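Local coordinates for AT-less polyketide synthase (PDB 4QYR), which probably catalyses decarboxylative condensation of acyl units during isomigrastatin biosynthesis, this chain being a ketosynthase domain with its linker from a longer polyketide synthase, at residues A[223-229]-A[380-386]; A[318-322]-A[388-394]; A[503-508]-A[532-538]. All blocks are in the same frame, centred on the assembly; numbering follows the deposited sequence.

Contact 1: residues A[223-229]-A[380-386]; sequences RCKTFSA and HCDRLNP
Two consecutive inverse gamma turns, centred on Cys224 and Lys225, lead into a type II beta turn from Lys225 to Ser228, whose third residue, Phe227, takes a positive phi (72/-10°) and sets its carbonyl against the other loop. Neither segment is regular helix or strand; they share a single bridge, Ser228 with Leu384 (CA-CA 4.7 Å), flanked by Lys225 opposite His380 (CA-CA 5.4 Å) and Ala229 opposite Asn385 (CA-CA 4.0 Å). The beta turn is closed by Ser228 N to Lys225 O (3.1 Å) and seconded by Ser228 OG to Lys225 O (3.0 Å). Across the segments Ala229 N donates to Arg383 O (2.9 Å), Asn385 N makes a weak hydrogen bond to Phe227 O (2.8 Å), and Ser228 CA forms a CA-H...O contact with Arg383 O (3.5 Å). Cys381, chi1 t, brings its SG to 3.6 Å from Phe227 CB. At the other end His380, itself at positive phi (52/28°) with chi1 m, offers a ring face to Arg223 CB, a CH-pi contact 4.3 Å from the centroid. The guanidinium of Arg223 pairs with Asp36, and Lys225 NZ with Asp221 and Asp232. The bridge and the two backbone bonds join two long ketosynthase loops, between helix 207-214 and strand 239-247 and between strands 374-375 and 394-396. Phe227 and Asn385 rest on helix 313-331, and Cys224 and Thr226 touch helix 348-351.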
loop_
_atom_site.group_PDB
_atom_site.type_symbol
_atom_site.label_atom_id
_atom_site.label_comp_id
_atom_site.label_asym_id
_atom_site.label_seq_id
_atom_site.Cartn_x
_atom_site.Cartn_y
_atom_site.Cartn_z
ATOM N N ARG A 223 9.311 25.727 -13.443
ATOM C CA ARG A 223 10.326 24.792 -13.907
ATOM C C ARG A 223 11.020 24.108 -12.739
ATOM O O ARG A 223 11.224 24.715 -11.685
ATOM C CB ARG A 223 11.346 25.507 -14.797
ATOM C CG ARG A 223 11.149 25.256 -16.301
ATOM C CD ARG A 223 9.884 25.891 -16.825
ATOM N NE ARG A 223 9.690 25.641 -18.245
ATOM C CZ ARG A 223 8.755 26.221 -18.999
ATOM N NH1 ARG A 223 8.667 25.924 -20.292
ATOM N NH2 ARG A 223 7.899 27.087 -18.475
ATOM N N CYS A 224 11.359 22.835 -12.920
ATOM C CA CYS A 224 12.180 22.143 -11.942
ATOM C C CYS A 224 13.626 22.398 -12.242
ATOM O O CYS A 224 14.260 21.613 -12.937
ATOM C CB CYS A 224 11.937 20.641 -11.951
ATOM S SG CYS A 224 10.442 20.120 -11.157
ATOM N N LYS A 225 14.162 23.489 -11.710
ATOM C CA LYS A 225 15.540 23.826 -12.005
ATOM C C LYS A 225 16.451 23.088 -11.042
ATOM O O LYS A 225 17.155 23.697 -10.252
ATOM C CB LYS A 225 15.750 25.332 -11.942
ATOM C CG LYS A 225 14.934 26.090 -12.978
ATOM C CD LYS A 225 15.057 27.591 -12.795
ATOM C CE LYS A 225 14.392 28.031 -11.512
ATOM N NZ LYS A 225 12.957 28.340 -11.704
ATOM N N THR A 226 16.410 21.759 -11.125
ATOM C CA THR A 226 17.233 20.877 -10.303
ATOM C C THR A 226 18.717 21.161 -10.454
ATOM O O THR A 226 19.209 21.309 -11.570
ATOM C CB THR A 226 16.994 19.407 -10.659
ATOM O OG1 THR A 226 15.589 19.131 -10.643
ATOM C CG2 THR A 226 17.703 18.486 -9.671
ATOM N N PHE A 227 19.399 21.225 -9.308
ATOM C CA PHE A 227 20.836 21.494 -9.162
ATOM C C PHE A 227 21.207 22.942 -9.443
ATOM O O PHE A 227 22.330 23.352 -9.164
ATOM C CB PHE A 227 21.668 20.581 -10.055
ATOM C CG PHE A 227 21.354 19.133 -9.898
ATOM C CD1 PHE A 227 21.132 18.329 -11.021
ATOM C CD2 PHE A 227 21.265 18.562 -8.635
ATOM C CE1 PHE A 227 20.831 16.967 -10.883
ATOM C CE2 PHE A 227 20.969 17.207 -8.489
ATOM C CZ PHE A 227 20.755 16.410 -9.626
ATOM N N SER A 228 20.276 23.724 -9.976
ATOM C CA SER A 228 20.580 25.114 -10.304
ATOM C C SER A 228 20.801 25.939 -9.048
ATOM O O SER A 228 20.458 25.520 -7.951
ATOM C CB SER A 228 19.466 25.748 -11.117
ATOM O OG SER A 228 18.528 26.362 -10.262
ATOM N N ALA A 229 21.365 27.124 -9.220
ATOM C CA ALA A 229 21.586 28.030 -8.104
ATOM C C ALA A 229 20.300 28.771 -7.770
ATOM O O ALA A 229 20.102 29.231 -6.642
ATOM C CB ALA A 229 22.702 29.013 -8.432
ATOM N N HIS A 380 18.170 23.957 -17.368
ATOM C CA HIS A 380 18.152 25.161 -16.526
ATOM C C HIS A 380 19.281 25.168 -15.510
ATOM O O HIS A 380 19.174 25.755 -14.443
ATOM C CB HIS A 380 16.821 25.295 -15.793
ATOM C CG HIS A 380 15.637 24.933 -16.626
ATOM N ND1 HIS A 380 15.038 23.692 -16.567
ATOM C CD2 HIS A 380 14.941 25.648 -17.539
ATOM C CE1 HIS A 380 14.017 23.660 -17.404
ATOM N NE2 HIS A 380 13.937 24.835 -18.007
ATOM N N CYS A 381 20.372 24.517 -15.857
ATOM C CA CYS A 381 21.370 24.202 -14.869
ATOM C C CYS A 381 22.706 24.822 -15.255
ATOM O O CYS A 381 23.768 24.252 -15.002
ATOM C CB CYS A 381 21.475 22.685 -14.727
ATOM S SG CYS A 381 22.263 22.161 -13.232
ATOM N N ASP A 382 22.648 25.999 -15.869
ATOM C CA ASP A 382 23.863 26.658 -16.333
ATOM C C ASP A 382 24.717 27.133 -15.168
ATOM O O ASP A 382 25.939 27.036 -15.209
ATOM C CB ASP A 382 23.528 27.828 -17.268
ATOM C CG ASP A 382 22.646 27.406 -18.438
ATOM O OD1 ASP A 382 22.979 26.401 -19.104
ATOM O OD2 ASP A 382 21.621 28.078 -18.692
ATOM N N ARG A 383 24.073 27.628 -14.123
ATOM C CA ARG A 383 24.789 28.054 -12.929
ATOM C C ARG A 383 24.488 27.097 -11.766
ATOM O O ARG A 383 23.368 27.069 -11.247
ATOM C CB ARG A 383 24.398 29.487 -12.580
ATOM C CG ARG A 383 25.132 30.068 -11.404
ATOM C CD ARG A 383 26.409 30.727 -11.857
ATOM N NE ARG A 383 26.181 31.705 -12.916
ATOM C CZ ARG A 383 26.749 32.911 -12.949
ATOM N NH1 ARG A 383 27.563 33.288 -11.969
ATOM N NH2 ARG A 383 26.497 33.746 -13.955
ATOM N N LEU A 384 25.475 26.298 -11.365
ATOM C CA LEU A 384 25.237 25.243 -10.378
ATOM C C LEU A 384 24.918 25.789 -8.990
ATOM O O LEU A 384 25.196 26.950 -8.688
ATOM C CB LEU A 384 26.446 24.312 -10.272
ATOM C CG LEU A 384 26.805 23.322 -11.383
ATOM C CD1 LEU A 384 27.634 22.188 -10.800
ATOM C CD2 LEU A 384 25.581 22.771 -12.083
ATOM N N ASN A 385 24.346 24.933 -8.148
ATOM C CA ASN A 385 24.068 25.263 -6.751
ATOM C C ASN A 385 25.352 25.326 -5.912
ATOM O O ASN A 385 26.220 24.454 -6.008
ATOM C CB ASN A 385 23.100 24.234 -6.167
ATOM C CG ASN A 385 22.492 24.665 -4.844
ATOM O OD1 ASN A 385 23.193 25.071 -3.921
ATOM N ND2 ASN A 385 21.177 24.531 -4.734
ATOM N N PRO A 386 25.477 26.372 -5.085
ATOM C CA PRO A 386 26.663 26.598 -4.245
ATOM C C PRO A 386 26.823 25.644 -3.059
ATOM O O PRO A 386 27.869 25.696 -2.413
ATOM C CB PRO A 386 26.457 28.021 -3.731
ATOM C CG PRO A 386 25.438 28.637 -4.638
ATOM C CD PRO A 386 24.557 27.522 -5.064
#

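Contact 2: residues A[318-322]-A[388-394]; sequences VNALD and LPLDGGF
Val318 opens the helical segment 318-322, which lies within helix 313-331, and points at the loop 388-394. With chi1 t, its CG1 reaches Pro389 CD at 3.5 Å and its CG2 meets Leu388 CD2 at 4.0 Å; the CA atoms of Val318 and Leu388 are 6.6 Å apart. Asn319, chi1 m, places OD1 3.2 Å from Pro389 CG. Three residues after Val318, Leu321 (chi1 t, chi2 p) sets CG 3.7 Å from Phe394 CZ, the phenylalanine having chi1 m. Asp322, chi1 t, directs OD1 to the edge of that ring, 3.7 Å from Phe394 CE2. Its OD2 is 4.2 Å from OD2 of the poorly ordered Asp391; the salt bridge of Asp322 to Arg326 probably tempers this approach of like charges. The loop turns back through Gly392 at positive phi (65/28°). No hydrogen bond crosses the contact. Here a helix flanking the main sheet of the thiolase-like ketosynthase fold is covered by the loop leading into strand 394-396, one of that sheet's two edge strands.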
loop_
_atom_site.group_PDB
_atom_site.type_symbol
_atom_site.label_atom_id
_atom_site.label_comp_id
_atom_site.label_asym_id
_atom_site.label_seq_id
_atom_site.Cartn_x
_atom_site.Cartn_y
_atom_site.Cartn_z
ATOM N N VAL A 318 22.134 15.506 -2.520
ATOM C CA VAL A 318 23.447 15.260 -3.108
ATOM C C VAL A 318 24.522 15.060 -2.054
ATOM O O VAL A 318 25.427 14.253 -2.236
ATOM C CB VAL A 318 23.876 16.392 -4.046
ATOM C CG1 VAL A 318 25.269 16.133 -4.567
ATOM C CG2 VAL A 318 22.920 16.490 -5.216
ATOM N N ASN A 319 24.426 15.777 -0.945
ATOM C CA ASN A 319 25.356 15.537 0.143
ATOM C C ASN A 319 25.091 14.188 0.787
ATOM O O ASN A 319 26.014 13.506 1.187
ATOM C CB ASN A 319 25.279 16.642 1.184
ATOM C CG ASN A 319 25.920 17.923 0.715
ATOM O OD1 ASN A 319 27.084 17.948 0.304
ATOM N ND2 ASN A 319 25.160 19.005 0.763
ATOM N N ALA A 320 23.829 13.788 0.879
ATOM C CA ALA A 320 23.517 12.501 1.491
ATOM C C ALA A 320 24.056 11.356 0.625
ATOM O O ALA A 320 24.530 10.335 1.120
ATOM C CB ALA A 320 22.030 12.364 1.699
ATOM N N LEU A 321 23.990 11.559 -0.679
ATOM C CA LEU A 321 24.492 10.613 -1.653
ATOM C C LEU A 321 26.005 10.479 -1.540
ATOM O O LEU A 321 26.557 9.381 -1.572
ATOM C CB LEU A 321 24.088 11.093 -3.036
ATOM C CG LEU A 321 24.016 10.171 -4.236
ATOM C CD1 LEU A 321 23.350 8.894 -3.841
ATOM C CD2 LEU A 321 23.194 10.879 -5.299
ATOM N N ASP A 322 26.676 11.618 -1.401
ATOM C CA ASP A 322 28.112 11.635 -1.218
ATOM C C ASP A 322 28.488 10.918 0.059
ATOM O O ASP A 322 29.359 10.053 0.076
ATOM C CB ASP A 322 28.640 13.069 -1.179
ATOM C CG ASP A 322 30.137 13.139 -1.415
ATOM O OD1 ASP A 322 30.635 12.377 -2.281
ATOM O OD2 ASP A 322 30.818 13.953 -0.750
ATOM N N LEU A 388 26.267 22.246 -3.318
ATOM C CA LEU A 388 26.692 20.940 -3.777
ATOM C C LEU A 388 28.129 20.756 -3.325
ATOM O O LEU A 388 28.849 21.741 -3.138
ATOM C CB LEU A 388 26.566 20.823 -5.295
ATOM C CG LEU A 388 25.180 21.175 -5.822
ATOM C CD1 LEU A 388 25.158 21.106 -7.326
ATOM C CD2 LEU A 388 24.140 20.251 -5.206
ATOM N N PRO A 389 28.551 19.501 -3.137
ATOM C CA PRO A 389 29.895 19.233 -2.628
ATOM C C PRO A 389 30.969 19.700 -3.597
ATOM O O PRO A 389 30.814 19.564 -4.817
ATOM C CB PRO A 389 29.920 17.710 -2.486
ATOM C CG PRO A 389 28.494 17.305 -2.454
ATOM C CD PRO A 389 27.805 18.257 -3.364
ATOM N N LEU A 390 32.044 20.252 -3.043
ATOM C CA LEU A 390 33.170 20.721 -3.834
ATOM C C LEU A 390 34.131 19.567 -4.106
ATOM O O LEU A 390 35.035 19.671 -4.936
ATOM C CB LEU A 390 33.891 21.849 -3.101
ATOM C CG LEU A 390 33.056 23.065 -2.709
ATOM C CD1 LEU A 390 32.905 23.116 -1.201
ATOM C CD2 LEU A 390 33.718 24.334 -3.210
ATOM N N ASP A 391 33.904 18.458 -3.406
ATOM C CA ASP A 391 34.845 17.342 -3.353
ATOM C C ASP A 391 34.967 16.528 -4.646
ATOM O O ASP A 391 35.722 15.560 -4.693
ATOM C CB ASP A 391 34.453 16.411 -2.201
ATOM C CG ASP A 391 34.645 17.059 -0.834
ATOM O OD1 ASP A 391 35.638 17.797 -0.646
ATOM O OD2 ASP A 391 33.786 16.838 0.047
ATOM N N GLY A 392 34.229 16.917 -5.684
ATOM C CA GLY A 392 34.313 16.262 -6.983
ATOM C C GLY A 392 33.858 14.806 -7.047
ATOM O O GLY A 392 34.333 14.038 -7.889
ATOM N N GLY A 393 32.933 14.421 -6.168
ATOM C CA GLY A 393 32.451 13.055 -6.129
ATOM C C GLY A 393 31.391 12.787 -7.176
ATOM O O GLY A 393 31.240 11.656 -7.640
ATOM N N PHE A 394 30.657 13.835 -7.545
ATOM C CA PHE A 394 29.512 13.725 -8.450
ATOM C C PHE A 394 29.452 14.864 -9.451
ATOM O O PHE A 394 29.532 16.031 -9.077
ATOM C CB PHE A 394 28.202 13.710 -7.673
ATOM C CG PHE A 394 27.982 12.465 -6.883
ATOM C CD1 PHE A 394 27.149 11.468 -7.367
ATOM C CD2 PHE A 394 28.590 12.294 -5.647
ATOM C CE1 PHE A 394 26.933 10.315 -6.642
ATOM C CE2 PHE A 394 28.384 11.143 -4.916
ATOM C CZ PHE A 394 27.547 10.150 -5.414
#

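Contact 3: residues A[503-508]-A[532-538]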
loop_
_atom_site.group_PDB
_atom_site.type_symbol
_atom_site.label_atom_id
_atom_site.label_comp_id
_atom_site.label_asym_id
_atom_site.label_seq_id
_atom_site.Cartn_x
_atom_site.Cartn_y
_atom_site.Cartn_z
ATOM N N GLU A 503 -11.344 -10.446 -31.078
ATOM C CA GLU A 503 -12.593 -10.744 -31.767
ATOM C C GLU A 503 -12.379 -10.828 -33.263
ATOM O O GLU A 503 -12.681 -11.846 -33.861
ATOM C CB GLU A 503 -13.658 -9.693 -31.435
ATOM C CG GLU A 503 -14.368 -9.888 -30.083
ATOM C CD GLU A 503 -13.674 -9.214 -28.885
ATOM O OE1 GLU A 503 -12.485 -8.825 -29.000
ATOM O OE2 GLU A 503 -14.341 -9.068 -27.826
ATOM N N ARG A 504 -11.840 -9.768 -33.862
ATOM C CA ARG A 504 -11.573 -9.752 -35.300
ATOM C C ARG A 504 -10.136 -10.219 -35.547
ATOM O O ARG A 504 -9.206 -9.733 -34.907
ATOM C CB ARG A 504 -11.807 -8.352 -35.874
ATOM C CG ARG A 504 -13.273 -7.997 -36.141
ATOM C CD ARG A 504 -14.079 -9.156 -36.739
ATOM N NE ARG A 504 -13.913 -9.248 -38.193
ATOM C CZ ARG A 504 -14.590 -10.082 -38.988
ATOM N NH1 ARG A 504 -15.507 -10.894 -38.480
ATOM N NH2 ARG A 504 -14.362 -10.091 -40.300
ATOM N N ARG A 505 -9.958 -11.173 -36.460
ATOM C CA ARG A 505 -8.651 -11.804 -36.653
ATOM C C ARG A 505 -8.152 -11.745 -38.106
ATOM O O ARG A 505 -8.926 -11.881 -39.048
ATOM C CB ARG A 505 -8.697 -13.271 -36.175
ATOM C CG ARG A 505 -9.114 -13.444 -34.715
ATOM C CD ARG A 505 -8.939 -14.877 -34.185
ATOM N NE ARG A 505 -9.317 -14.970 -32.764
ATOM C CZ ARG A 505 -9.197 -16.058 -31.996
ATOM N NH1 ARG A 505 -8.699 -17.191 -32.482
ATOM N NH2 ARG A 505 -9.575 -16.016 -30.722
ATOM N N LEU A 506 -6.847 -11.523 -38.255
ATOM C CA LEU A 506 -6.104 -11.642 -39.519
ATOM C C LEU A 506 -5.012 -12.710 -39.391
ATOM O O LEU A 506 -4.324 -12.772 -38.375
ATOM C CB LEU A 506 -5.455 -10.306 -39.895
ATOM C CG LEU A 506 -4.443 -10.244 -41.049
ATOM C CD1 LEU A 506 -5.063 -10.700 -42.333
ATOM C CD2 LEU A 506 -3.916 -8.834 -41.227
ATOM N N GLY A 507 -4.829 -13.530 -40.419
ATOM C CA GLY A 507 -3.753 -14.505 -40.413
ATOM C C GLY A 507 -3.239 -14.848 -41.805
ATOM O O GLY A 507 -4.001 -14.812 -42.778
ATOM N N PHE A 508 -1.952 -15.188 -41.901
ATOM C CA PHE A 508 -1.362 -15.646 -43.155
ATOM C C PHE A 508 -0.021 -16.313 -42.910
ATOM O O PHE A 508 0.429 -16.355 -41.784
ATOM C CB PHE A 508 -1.221 -14.494 -44.158
ATOM C CG PHE A 508 -0.380 -13.348 -43.682
ATOM C CD1 PHE A 508 0.886 -13.146 -44.196
ATOM C CD2 PHE A 508 -0.877 -12.433 -42.773
ATOM C CE1 PHE A 508 1.655 -12.071 -43.781
ATOM C CE2 PHE A 508 -0.115 -11.356 -42.354
ATOM C CZ PHE A 508 1.150 -11.174 -42.853
ATOM N N TRP A 532 -4.192 -14.231 -47.868
ATOM C CA TRP A 532 -4.381 -13.973 -46.448
ATOM C C TRP A 532 -5.822 -14.267 -46.068
ATOM O O TRP A 532 -6.695 -14.335 -46.928
ATOM C CB TRP A 532 -3.979 -12.536 -46.075
ATOM C CG TRP A 532 -4.957 -11.426 -46.409
ATOM C CD1 TRP A 532 -6.163 -11.173 -45.808
ATOM C CD2 TRP A 532 -4.769 -10.384 -47.377
ATOM N NE1 TRP A 532 -6.749 -10.061 -46.369
ATOM C CE2 TRP A 532 -5.911 -9.555 -47.329
ATOM C CE3 TRP A 532 -3.750 -10.076 -48.286
ATOM C CZ2 TRP A 532 -6.060 -8.446 -48.159
ATOM C CZ3 TRP A 532 -3.900 -8.976 -49.104
ATOM C CH2 TRP A 532 -5.045 -8.175 -49.038
ATOM N N HIS A 533 -6.059 -14.453 -44.775
ATOM C CA HIS A 533 -7.364 -14.864 -44.276
ATOM C C HIS A 533 -7.943 -13.814 -43.320
ATOM O O HIS A 533 -7.214 -12.981 -42.801
ATOM C CB HIS A 533 -7.246 -16.229 -43.590
ATOM C CG HIS A 533 -6.697 -17.302 -44.482
ATOM N ND1 HIS A 533 -7.440 -17.895 -45.477
ATOM C CD2 HIS A 533 -5.463 -17.857 -44.551
ATOM C CE1 HIS A 533 -6.695 -18.788 -46.108
ATOM N NE2 HIS A 533 -5.491 -18.782 -45.567
ATOM N N THR A 534 -9.255 -13.856 -43.108
ATOM C CA THR A 534 -9.945 -12.912 -42.230
ATOM C C THR A 534 -10.977 -13.655 -41.387
ATOM O O THR A 534 -11.628 -14.581 -41.882
ATOM C CB THR A 534 -10.615 -11.780 -43.053
ATOM O OG1 THR A 534 -9.702 -10.683 -43.170
ATOM C CG2 THR A 534 -11.934 -11.298 -42.419
ATOM N N GLY A 535 -11.116 -13.279 -40.119
ATOM C CA GLY A 535 -12.069 -13.958 -39.259
ATOM C C GLY A 535 -12.614 -13.136 -38.115
ATOM O O GLY A 535 -12.148 -12.027 -37.857
ATOM N N GLY A 536 -13.595 -13.689 -37.409
ATOM C CA GLY A 536 -14.221 -12.956 -36.325
ATOM C C GLY A 536 -14.932 -13.779 -35.270
ATOM O O GLY A 536 -15.142 -14.976 -35.434
ATOM N N ILE A 537 -15.257 -13.116 -34.160
ATOM C CA ILE A 537 -16.119 -13.625 -33.089
ATOM C C ILE A 537 -16.655 -12.387 -32.364
ATOM O O ILE A 537 -16.412 -11.265 -32.811
ATOM C CB ILE A 537 -15.380 -14.517 -32.031
ATOM C CG1 ILE A 537 -14.161 -15.255 -32.606
ATOM C CG2 ILE A 537 -16.363 -15.513 -31.394
ATOM C CD1 ILE A 537 -13.653 -16.369 -31.731
ATOM N N ARG A 538 -17.377 -12.584 -31.259
ATOM C CA ARG A 538 -17.413 -11.597 -30.172
ATOM C C ARG A 538 -18.041 -12.252 -28.945
ATOM O O ARG A 538 -18.717 -13.275 -29.076
ATOM C CB ARG A 538 -18.166 -10.315 -30.556
ATOM C CG ARG A 538 -18.056 -9.232 -29.482
ATOM C CD ARG A 538 -18.521 -7.869 -29.939
ATOM N NE ARG A 538 -18.985 -7.078 -28.800
ATOM C CZ ARG A 538 -19.936 -6.151 -28.865
ATOM N NH1 ARG A 538 -20.535 -5.894 -30.022
ATOM N NH2 ARG A 538 -20.293 -5.491 -27.771
#
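Four backbone hydrogen bonds hold strand 504-508 antiparallel to strand 532-535: Arg505 N to Gly535 O (2.7 Å), Gly535 N to Arg505 O (2.8 Å), His533 N to Gly507 O (2.9 Å), and a weak one from Gly507 N to His533 O (3.4 Å). Past the regular ladder Ile537 N makes a weak bond to Glu503 O (2.9 Å). Glu503 and Arg504 form a classic beta bulge opposite Ala459. Arg504 curls back so that NH1 lies 3.2 Å from Gly536 CA, where a side chain would collide, and its NE pairs with Asp462. Arg505 NH1 hydrogen-bonds Trp571 O, and the guanidinium makes a cation-pi contact with the Trp571 ring; His533 NE2 hydrogen-bonds Asp565 OD1. On the other face Leu506 CD1 packs on Trp532 CD1 (3.7 Å), beneath the connecting helix 513-524. Main-chain bonding thus secures an edge of the three-stranded antiparallel sheet 453-459/504-510/532-535 in the KS-MAT linker region, its apolar face toward helix 513-524 and Arg505 and His533 on the opposite face tied to helix 564-572.

Overall arrangement
From the N terminus, residues 223-229 come first and wait for 380-386, so contact 1 closes a loop of some 150 residues. Helix 313-331 arises within that interval, and its residues 318-322 pair with 388-394, just after contact 1 closes; the two contacts therefore cross. They touch, Phe227 CE2 lying 3.9 Å from Val318 CG2, and together fasten the long loop before strand 394-396 at the edge of the ketosynthase main sheet. Contact 3 follows in series, a 23-residue loop spanning helix 513-524 that adds strand 532-535 to the separate three-stranded linker sheet. It lies on the opposite side of the chain's centre from contacts 1 and 2, about 41 and 47 Å away between nearest atoms.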